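Local coordinates for minor fimbrium tip subunit Mfa3 (Porphyromonas gingivalis ATCC 33277, PDB 5NF4), which forms part of the tip of the minor fimbriae, filamentous pili that mediate biofilm formation and adhesion to host cells and other oral bacteria, at residues Asp112-Met122 with Lys132-Gln140; Tyr42-Ala50 with Asn188-Val196. All blocks are in the same frame, centred on the assembly; numbering follows the deposited sequence.

Contact 1 (Asp112-Met122 with Lys132-Gln140); sequences DFFFVANIPNM and KSDMNHFMQ. With FMT (formic acid), chain C.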
loop_
_atom_site.group_PDB
_atom_site.type_symbol
_atom_site.label_atom_id
_atom_site.label_comp_id
_atom_site.label_asym_id
_atom_site.label_seq_id
_atom_site.Cartn_x
_atom_site.Cartn_y
_atom_site.Cartn_z
ATOM N N ASP A 112 -6.796 19.977 -9.143
ATOM C CA ASP A 112 -6.359 18.885 -8.283
ATOM C C ASP A 112 -7.137 17.608 -8.654
ATOM O O ASP A 112 -8.359 17.619 -8.642
ATOM C CB ASP A 112 -6.618 19.235 -6.825
ATOM C CG ASP A 112 -5.694 20.311 -6.270
ATOM O OD1 ASP A 112 -4.907 20.974 -6.981
ATOM O OD2 ASP A 112 -5.731 20.457 -5.035
ATOM N N PHE A 113 -6.428 16.530 -8.992
ATOM C CA PHE A 113 -7.036 15.281 -9.460
ATOM C C PHE A 113 -6.908 14.250 -8.335
ATOM O O PHE A 113 -5.828 14.074 -7.807
ATOM C CB PHE A 113 -6.330 14.728 -10.674
ATOM C CG PHE A 113 -6.568 15.512 -11.949
ATOM C CD1 PHE A 113 -5.997 16.768 -12.144
ATOM C CD2 PHE A 113 -7.330 14.955 -12.956
ATOM C CE1 PHE A 113 -6.214 17.445 -13.333
ATOM C CE2 PHE A 113 -7.551 15.626 -14.122
ATOM C CZ PHE A 113 -6.992 16.868 -14.317
ATOM N N PHE A 114 -7.999 13.565 -8.039
ATOM C CA PHE A 114 -8.002 12.509 -7.023
ATOM C C PHE A 114 -8.482 11.233 -7.679
ATOM O O PHE A 114 -9.525 11.219 -8.312
ATOM C CB PHE A 114 -8.909 12.840 -5.829
ATOM C CG PHE A 114 -8.475 14.034 -5.047
ATOM C CD1 PHE A 114 -8.725 15.318 -5.539
ATOM C CD2 PHE A 114 -7.839 13.899 -3.821
ATOM C CE1 PHE A 114 -8.345 16.435 -4.816
ATOM C CE2 PHE A 114 -7.460 15.017 -3.087
ATOM C CZ PHE A 114 -7.704 16.309 -3.614
ATOM N N PHE A 115 -7.737 10.146 -7.456
ATOM C CA PHE A 115 -8.072 8.850 -7.999
ATOM C C PHE A 115 -8.168 7.861 -6.832
ATOM O O PHE A 115 -7.247 7.767 -6.025
ATOM C CB PHE A 115 -7.030 8.354 -8.999
ATOM C CG PHE A 115 -6.980 9.167 -10.271
ATOM C CD1 PHE A 115 -6.177 10.290 -10.357
ATOM C CD2 PHE A 115 -7.755 8.808 -11.349
ATOM C CE1 PHE A 115 -6.127 11.033 -11.517
ATOM C CE2 PHE A 115 -7.720 9.543 -12.536
ATOM C CZ PHE A 115 -6.908 10.656 -12.620
ATOM N N VAL A 116 -9.290 7.152 -6.777
ATOM C CA VAL A 116 -9.573 6.181 -5.703
ATOM C C VAL A 116 -10.075 4.889 -6.350
ATOM O O VAL A 116 -11.063 4.906 -7.060
ATOM C CB VAL A 116 -10.624 6.739 -4.707
ATOM C CG1 VAL A 116 -10.936 5.726 -3.644
ATOM C CG2 VAL A 116 -10.072 8.003 -4.023
ATOM N N ALA A 117 -9.418 3.755 -6.062
ATOM C CA ALA A 117 -9.769 2.498 -6.678
ATOM C C ALA A 117 -10.146 1.459 -5.639
ATOM O O ALA A 117 -9.620 1.494 -4.526
ATOM C CB ALA A 117 -8.624 1.965 -7.519
ATOM N N ASN A 118 -11.088 0.602 -6.025
ATOM C CA ASN A 118 -11.483 -0.552 -5.219
ATOM C C ASN A 118 -12.021 -0.201 -3.829
ATOM O O ASN A 118 -11.895 -0.976 -2.890
ATOM C CB ASN A 118 -10.287 -1.481 -5.093
ATOM C CG ASN A 118 -9.885 -2.077 -6.424
ATOM O OD1 ASN A 118 -10.699 -2.131 -7.350
ATOM N ND2 ASN A 118 -8.645 -2.576 -6.516
ATOM N N ILE A 119 -12.645 0.949 -3.717
ATOM C CA ILE A 119 -13.325 1.339 -2.489
ATOM C C ILE A 119 -14.809 0.959 -2.585
ATOM O O ILE A 119 -15.503 1.329 -3.532
ATOM C CB ILE A 119 -13.135 2.856 -2.242
ATOM C CG1 ILE A 119 -11.657 3.161 -1.955
ATOM C CG2 ILE A 119 -14.025 3.359 -1.112
ATOM C CD1 ILE A 119 -11.069 2.411 -0.757
ATOM N N PRO A 120 -15.312 0.172 -1.615
ATOM C CA PRO A 120 -16.727 -0.212 -1.664
ATOM C C PRO A 120 -17.682 0.972 -1.763
ATOM O O PRO A 120 -17.598 1.915 -0.946
ATOM C CB PRO A 120 -16.937 -0.945 -0.333
ATOM C CG PRO A 120 -15.600 -1.429 0.034
ATOM C CD PRO A 120 -14.629 -0.408 -0.449
ATOM N N ASN A 121 -18.583 0.880 -2.739
ATOM C CA ASN A 121 -19.590 1.904 -3.027
ATOM C C ASN A 121 -19.035 3.316 -3.143
ATOM O O ASN A 121 -19.684 4.283 -2.774
ATOM C CB ASN A 121 -20.685 1.852 -1.971
ATOM C CG ASN A 121 -21.651 0.727 -2.220
ATOM O OD1 ASN A 121 -22.151 0.587 -3.314
ATOM N ND2 ASN A 121 -21.883 -0.114 -1.221
ATOM N N MET A 122 -17.841 3.423 -3.715
ATOM C CA MET A 122 -17.249 4.705 -4.001
ATOM C C MET A 122 -18.164 5.570 -4.870
ATOM O O MET A 122 -18.161 6.798 -4.727
ATOM C CB MET A 122 -15.887 4.522 -4.677
ATOM C CG MET A 122 -15.138 5.801 -4.865
ATOM S SD MET A 122 -14.730 6.589 -3.322
ATOM C CE MET A 122 -14.631 8.291 -3.868
ATOM N N LYS A 132 -13.419 20.345 -2.555
ATOM C CA LYS A 132 -12.092 19.819 -2.322
ATOM C C LYS A 132 -11.840 19.550 -0.821
ATOM O O LYS A 132 -11.110 18.623 -0.461
ATOM C CB LYS A 132 -11.059 20.791 -2.887
ATOM C CG LYS A 132 -9.674 20.178 -3.019
ATOM C CD LYS A 132 -8.741 21.083 -3.817
ATOM C CE LYS A 132 -8.363 22.327 -3.051
ATOM N NZ LYS A 132 -7.583 21.996 -1.851
ATOM N N SER A 133 -12.457 20.345 0.050
ATOM C CA SER A 133 -12.329 20.143 1.493
ATOM C C SER A 133 -12.888 18.773 1.883
ATOM O O SER A 133 -12.243 18.002 2.635
ATOM C CB SER A 133 -13.050 21.269 2.261
ATOM O OG SER A 133 -13.074 20.974 3.646
ATOM N N ASP A 134 -14.077 18.452 1.356
ATOM C CA ASP A 134 -14.674 17.137 1.565
ATOM C C ASP A 134 -13.778 16.045 1.017
ATOM O O ASP A 134 -13.648 14.970 1.594
ATOM C CB ASP A 134 -16.036 17.016 0.899
ATOM C CG ASP A 134 -17.079 17.938 1.501
ATOM O OD1 ASP A 134 -16.950 18.327 2.669
ATOM O OD2 ASP A 134 -18.034 18.288 0.777
ATOM N N MET A 135 -13.208 16.309 -0.147
ATOM C CA MET A 135 -12.397 15.317 -0.833
ATOM C C MET A 135 -11.158 14.973 0.000
ATOM O O MET A 135 -10.818 13.789 0.210
ATOM C CB MET A 135 -11.967 15.827 -2.226
ATOM C CG MET A 135 -11.120 14.806 -3.015
ATOM S SD MET A 135 -12.069 13.498 -3.721
ATOM C CE MET A 135 -11.461 12.075 -2.814
ATOM N N ASN A 136 -10.481 15.995 0.501
ATOM C CA ASN A 136 -9.346 15.751 1.379
ATOM C C ASN A 136 -9.726 15.040 2.694
ATOM O O ASN A 136 -8.990 14.162 3.138
ATOM C CB ASN A 136 -8.614 17.034 1.668
ATOM C CG ASN A 136 -7.728 17.448 0.484
ATOM O OD1 ASN A 136 -6.958 16.637 -0.034
ATOM N ND2 ASN A 136 -7.863 18.677 0.036
ATOM N N HIS A 137 -10.855 15.405 3.294
ATOM C CA HIS A 137 -11.323 14.667 4.479
ATOM C C HIS A 137 -11.523 13.198 4.135
ATOM O O HIS A 137 -11.125 12.307 4.921
ATOM C CB HIS A 137 -12.622 15.283 5.041
ATOM C CG HIS A 137 -12.424 16.565 5.808
ATOM N ND1 HIS A 137 -11.443 16.742 6.764
ATOM C CD2 HIS A 137 -13.118 17.729 5.773
ATOM C CE1 HIS A 137 -11.531 17.967 7.264
ATOM N NE2 HIS A 137 -12.539 18.586 6.681
ATOM N N PHE A 138 -12.131 12.917 2.983
ATOM C CA PHE A 138 -12.391 11.550 2.566
ATOM C C PHE A 138 -11.083 10.784 2.402
ATOM O O PHE A 138 -10.962 9.634 2.857
ATOM C CB PHE A 138 -13.193 11.531 1.248
ATOM C CG PHE A 138 -13.607 10.154 0.786
ATOM C CD1 PHE A 138 -12.730 9.362 0.034
ATOM C CD2 PHE A 138 -14.850 9.636 1.130
ATOM C CE1 PHE A 138 -13.126 8.092 -0.403
ATOM C CE2 PHE A 138 -15.239 8.368 0.727
ATOM C CZ PHE A 138 -14.385 7.587 -0.036
ATOM N N MET A 139 -10.104 11.405 1.749
ATOM C CA MET A 139 -8.799 10.759 1.586
ATOM C C MET A 139 -8.099 10.424 2.921
ATOM O O MET A 139 -7.306 9.488 2.987
ATOM C CB MET A 139 -7.839 11.616 0.786
ATOM C CG MET A 139 -8.287 11.894 -0.633
ATOM S SD MET A 139 -8.474 10.484 -1.763
ATOM C CE MET A 139 -6.765 10.251 -2.169
ATOM N N GLN A 140 -8.383 11.202 3.960
ATOM C CA GLN A 140 -7.689 11.108 5.239
ATOM C C GLN A 140 -8.377 10.138 6.189
ATOM O O GLN A 140 -7.833 9.845 7.228
ATOM C CB GLN A 140 -7.590 12.508 5.871
ATOM C CG GLN A 140 -6.629 13.425 5.089
ATOM C CD GLN A 140 -6.882 14.928 5.294
ATOM O OE1 GLN A 140 -7.603 15.334 6.204
ATOM N NE2 GLN A 140 -6.293 15.755 4.422
HETATM C C FMT C . -8.871 14.321 8.918
HETATM O O1 FMT C . -9.362 14.133 10.023
HETATM O O2 FMT C . -9.551 14.787 8.006
#

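Contact 2 (Tyr42-Ala50 with Asn188-Val196); sequences YLLVNARAA and NNVKLQRVV. With SO4 (sulfate ion), chain D.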
loop_
_atom_site.group_PDB
_atom_site.type_symbol
_atom_site.label_atom_id
_atom_site.label_comp_id
_atom_site.label_asym_id
_atom_site.label_seq_id
_atom_site.Cartn_x
_atom_site.Cartn_y
_atom_site.Cartn_z
ATOM N N TYR A 42 -10.881 18.476 -23.581
ATOM C CA TYR A 42 -11.125 17.031 -23.564
ATOM C C TYR A 42 -9.809 16.364 -23.244
ATOM O O TYR A 42 -8.828 16.526 -23.970
ATOM C CB TYR A 42 -11.675 16.539 -24.884
ATOM C CG TYR A 42 -13.002 17.154 -25.222
ATOM C CD1 TYR A 42 -13.076 18.425 -25.768
ATOM C CD2 TYR A 42 -14.182 16.475 -24.971
ATOM C CE1 TYR A 42 -14.301 18.992 -26.063
ATOM C CE2 TYR A 42 -15.401 17.035 -25.254
ATOM C CZ TYR A 42 -15.457 18.288 -25.800
ATOM O OH TYR A 42 -16.687 18.820 -26.080
ATOM N N LEU A 43 -9.818 15.607 -22.152
ATOM C CA LEU A 43 -8.650 14.928 -21.613
ATOM C C LEU A 43 -8.803 13.439 -21.751
ATOM O O LEU A 43 -9.844 12.910 -21.393
ATOM C CB LEU A 43 -8.462 15.225 -20.121
ATOM C CG LEU A 43 -7.830 16.501 -19.629
ATOM C CD1 LEU A 43 -7.595 16.355 -18.130
ATOM C CD2 LEU A 43 -6.558 16.745 -20.376
ATOM N N LEU A 44 -7.751 12.783 -22.223
ATOM C CA LEU A 44 -7.655 11.332 -22.224
ATOM C C LEU A 44 -6.888 10.879 -20.994
ATOM O O LEU A 44 -5.706 11.182 -20.850
ATOM C CB LEU A 44 -6.966 10.837 -23.488
ATOM C CG LEU A 44 -6.970 9.316 -23.646
ATOM C CD1 LEU A 44 -8.379 8.796 -23.814
ATOM C CD2 LEU A 44 -6.116 8.906 -24.824
ATOM N N VAL A 45 -7.580 10.162 -20.115
ATOM C CA VAL A 45 -7.011 9.723 -18.841
ATOM C C VAL A 45 -6.654 8.258 -19.030
ATOM O O VAL A 45 -7.494 7.464 -19.477
ATOM C CB VAL A 45 -8.005 9.932 -17.673
ATOM C CG1 VAL A 45 -7.492 9.285 -16.368
ATOM C CG2 VAL A 45 -8.233 11.407 -17.438
ATOM N N ASN A 46 -5.389 7.920 -18.784
ATOM C CA ASN A 46 -4.952 6.520 -18.741
ATOM C C ASN A 46 -4.400 6.202 -17.370
ATOM O O ASN A 46 -3.429 6.837 -16.936
ATOM C CB ASN A 46 -3.898 6.223 -19.797
ATOM C CG ASN A 46 -3.813 4.740 -20.116
ATOM O OD1 ASN A 46 -3.862 3.893 -19.226
ATOM N ND2 ASN A 46 -3.730 4.420 -21.392
ATOM N N ALA A 47 -5.038 5.244 -16.701
ATOM C CA ALA A 47 -4.760 4.913 -15.302
ATOM C C ALA A 47 -4.486 3.428 -15.151
ATOM O O ALA A 47 -5.028 2.601 -15.884
ATOM C CB ALA A 47 -5.921 5.323 -14.419
ATOM N N ARG A 48 -3.628 3.089 -14.194
ATOM C CA ARG A 48 -3.221 1.719 -14.037
ATOM C C ARG A 48 -2.573 1.576 -12.670
ATOM O O ARG A 48 -2.114 2.565 -12.096
ATOM C CB ARG A 48 -2.261 1.313 -15.149
ATOM C CG ARG A 48 -0.997 2.123 -15.205
ATOM C CD ARG A 48 0.024 1.414 -16.065
ATOM N NE ARG A 48 1.187 2.249 -16.341
ATOM C CZ ARG A 48 2.190 2.454 -15.491
ATOM N NH1 ARG A 48 2.185 1.893 -14.285
ATOM N NH2 ARG A 48 3.202 3.232 -15.851
ATOM N N ALA A 49 -2.561 0.366 -12.131
ATOM C CA ALA A 49 -1.868 0.183 -10.877
ATOM C C ALA A 49 -0.360 0.323 -11.116
ATOM O O ALA A 49 0.154 -0.118 -12.147
ATOM C CB ALA A 49 -2.211 -1.165 -10.263
ATOM N N ALA A 50 0.331 0.972 -10.181
ATOM C CA ALA A 50 1.785 1.123 -10.243
ATOM C C ALA A 50 2.489 -0.215 -10.001
ATOM O O ALA A 50 2.701 -0.627 -8.855
ATOM C CB ALA A 50 2.253 2.161 -9.223
ATOM N N ASN A 188 3.187 9.853 -18.305
ATOM C CA ASN A 188 2.223 9.430 -19.332
ATOM C C ASN A 188 0.958 8.801 -18.782
ATOM O O ASN A 188 -0.082 8.796 -19.439
ATOM C CB ASN A 188 2.867 8.429 -20.276
ATOM C CG ASN A 188 3.868 9.070 -21.196
ATOM O OD1 ASN A 188 3.640 10.168 -21.706
ATOM N ND2 ASN A 188 4.991 8.397 -21.407
ATOM N N ASN A 189 1.056 8.274 -17.572
ATOM C CA ASN A 189 -0.012 7.484 -16.992
ATOM C C ASN A 189 -0.285 7.938 -15.586
ATOM O O ASN A 189 0.634 8.362 -14.893
ATOM C CB ASN A 189 0.355 5.993 -16.932
ATOM C CG ASN A 189 0.614 5.400 -18.290
ATOM O OD1 ASN A 189 -0.317 5.117 -19.042
ATOM N ND2 ASN A 189 1.885 5.185 -18.608
ATOM N N VAL A 190 -1.535 7.798 -15.171
ATOM C CA VAL A 190 -1.893 7.826 -13.767
ATOM C C VAL A 190 -1.482 6.475 -13.188
ATOM O O VAL A 190 -1.897 5.442 -13.699
ATOM C CB VAL A 190 -3.401 8.056 -13.561
ATOM C CG1 VAL A 190 -3.805 7.857 -12.093
ATOM C CG2 VAL A 190 -3.776 9.443 -14.010
ATOM N N LYS A 191 -0.716 6.498 -12.101
ATOM C CA LYS A 191 -0.165 5.281 -11.511
ATOM C C LYS A 191 -0.690 5.186 -10.097
ATOM O O LYS A 191 -0.305 5.956 -9.202
ATOM C CB LYS A 191 1.358 5.300 -11.523
ATOM C CG LYS A 191 1.985 5.293 -12.914
ATOM C CD LYS A 191 3.315 6.046 -12.912
ATOM C CE LYS A 191 3.862 6.234 -14.312
ATOM N NZ LYS A 191 5.234 6.807 -14.292
ATOM N N LEU A 192 -1.588 4.236 -9.898
ATOM C CA LEU A 192 -2.266 4.098 -8.619
ATOM C C LEU A 192 -1.347 3.389 -7.649
ATOM O O LEU A 192 -0.629 2.475 -8.055
ATOM C CB LEU A 192 -3.561 3.314 -8.791
ATOM C CG LEU A 192 -4.534 3.934 -9.807
ATOM C CD1 LEU A 192 -5.614 2.933 -10.228
ATOM C CD2 LEU A 192 -5.158 5.164 -9.195
ATOM N N GLN A 193 -1.358 3.824 -6.397
ATOM C CA GLN A 193 -0.555 3.179 -5.350
ATOM C C GLN A 193 -1.448 2.384 -4.447
ATOM O O GLN A 193 -2.439 2.921 -3.946
ATOM C CB GLN A 193 0.210 4.209 -4.532
ATOM C CG GLN A 193 1.327 4.833 -5.330
ATOM C CD GLN A 193 1.882 6.082 -4.677
ATOM O OE1 GLN A 193 1.451 6.474 -3.590
ATOM N NE2 GLN A 193 2.848 6.712 -5.334
ATOM N N ARG A 194 -1.099 1.121 -4.214
ATOM C CA ARG A 194 -1.831 0.324 -3.231
ATOM C C ARG A 194 -1.631 0.918 -1.837
ATOM O O ARG A 194 -0.583 1.514 -1.572
ATOM C CB ARG A 194 -1.356 -1.139 -3.249
ATOM C CG ARG A 194 -1.536 -1.812 -4.611
ATOM C CD ARG A 194 -0.718 -3.086 -4.715
ATOM N NE ARG A 194 -0.695 -3.634 -6.078
ATOM C CZ ARG A 194 0.191 -3.308 -7.010
ATOM N NH1 ARG A 194 1.138 -2.415 -6.758
ATOM N NH2 ARG A 194 0.114 -3.866 -8.212
ATOM N N VAL A 195 -2.621 0.718 -0.960
ATOM C CA VAL A 195 -2.582 1.236 0.419
ATOM C C VAL A 195 -1.857 0.263 1.354
ATOM O O VAL A 195 -1.622 0.598 2.521
ATOM C CB VAL A 195 -4.017 1.523 0.957
ATOM C CG1 VAL A 195 -4.705 2.540 0.039
ATOM C CG2 VAL A 195 -4.838 0.233 1.081
ATOM N N VAL A 196 -1.525 -0.926 0.835
ATOM C CA VAL A 196 -0.847 -1.964 1.617
ATOM C C VAL A 196 0.571 -2.173 1.093
ATOM O O VAL A 196 0.890 -1.792 -0.046
ATOM C CB VAL A 196 -1.610 -3.331 1.587
ATOM C CG1 VAL A 196 -2.965 -3.226 2.306
ATOM C CG2 VAL A 196 -1.820 -3.831 0.182
HETATM S S SO4 D . 5.046 6.635 -17.735
HETATM O O1 SO4 D . 5.798 5.665 -16.945
HETATM O O2 SO4 D . 3.647 6.617 -17.330
HETATM O O3 SO4 D . 5.595 7.973 -17.532
HETATM O O4 SO4 D . 5.144 6.265 -19.145
#

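Contact 1 (Asp112-Met122 with Lys132-Gln140)
Phe114 of strand 109-117 and Met135 of helix 132-140 form the middle of a helix-on-sheet packing, in which strand segment 112-117 and helix segment 132-140 run at 37° with their axes 10.7 Å apart at closest approach. The residues that meet the helix, Asp112, Phe114 and Val116, alternate along the strand. Met135 CB leaves the helix toward the strand, and with CG anti to the backbone N (chi1 -179°) the chain is carried out over the aromatic ring. Met135 CG sits 3.3 Å from the Phe114 ring centroid and only 8° off the ring normal, a CH-pi contact over the face. The bend at chi2 then swings Met135 SD back to 3.9 Å from Phe114 CB; the sulfur is oblique to the ring, a Met-aromatic contact. Met135 CE ends beside the same CB. The ring is bordered by other groups of the helix: Asn136 OD1 lies at its edge, 3.5 Å from Phe114 CE2, and Met139 CG approaches obliquely, 3.8 Å from Phe114 CD2. Beyond the ring, Met139 SD reaches Val116 CG2 at 3.7 Å.

At the start of the helix, Lys132 lays its aliphatic chain against Asp112, whose OD2 makes a long salt bridge of 4.0 Å to Lys132 NZ; Asp112 OD1 is hydrogen-bonded to Ser79 and the backbone N of Asn167. Elsewhere on the helix, His137 ND1 donates to O2 of a formate, probably from the crystallisation liquor. Past the strand's end, the chain returns through a type II turn, Ile119 to Met122, and Met122 SD comes obliquely to Phe138 CZ at 3.5 Å.

Contact 2 (Tyr42-Ala50 with Asn188-Val196)
Val190 N donates to Asn46 O at 2.8 Å with an N-H...O angle of 160°, the first rung of a parallel ladder. Val190 O then receives Arg48 N, Arg48 O receives Leu192 N in the straightest of these bonds (174°), and Leu192 O receives Ala50 N. The bonds thus pass alternately from one strand to the other, and CA-H...O contacts supplement them, as from Ala47 CA to Val190 O at 3.3 Å.

On one face, Ala47 CB meets Val190 CB at 3.8 Å, and Leu192 follows on the same side. On the other, the Arg48 and Lys191 side chains run alongside each other in a common direction. Arg48 CG stands between its backbone N and carbonyl carbon (chi1 60°), and the extended chain beyond carries the guanidinium across to the neighbouring segment, where Lys191 CG lies over one face and Asn189 ND2 at the edge, 3.6 Å from Arg48 NH2.

A sulfate, probably from the crystallisation liquor, is gripped beside these groups. Asn189 ND2 binds sulfate O2 at 2.6 Å, Lys191 NZ binds sulfate O1 at 2.9 Å, and Asn188 supplies both its backbone N and ND2. Lys191 NZ has a second anionic partner in Glu187.

Near the end of the ladder, Arg194 NH1 donates to Ala50 O at 3.2 Å from above the carbonyl plane, although Ala50 is poorly ordered; the same guanidinium forms a salt bridge with Asp67. The Ala47-Val190, Arg48-Lys191 and Ala49-Leu192 bridges are the signature of a parallel beta pair, here joining a strand largely within the propeptide to strand 180-205.

How the contacts relate
Strand 109-117 ties the two contacts together. Phe114 and Val116 serve contact 1, while Phe113 and Phe115 turn to the other side and form an apolar layer with contact 2. Phe115 is the main bridge: its CZ lies 3.6 Å from Val190 CG2, its CB 3.7 Å from Leu192 CD2 and its CE2 3.8 Å from Val45 CG1. Phe113 CZ adds a contact with Leu43 CD1 at 3.9 Å. The contact centres are about 14 Å apart. Helix 132-140 and the propeptide-bearing strand pair therefore pack against opposite sides of strand 109-117. The formate on the helix and the sulfate at Asn188, Asn189 and Lys191 are probably crystallisation additives, so neither marks a known functional site.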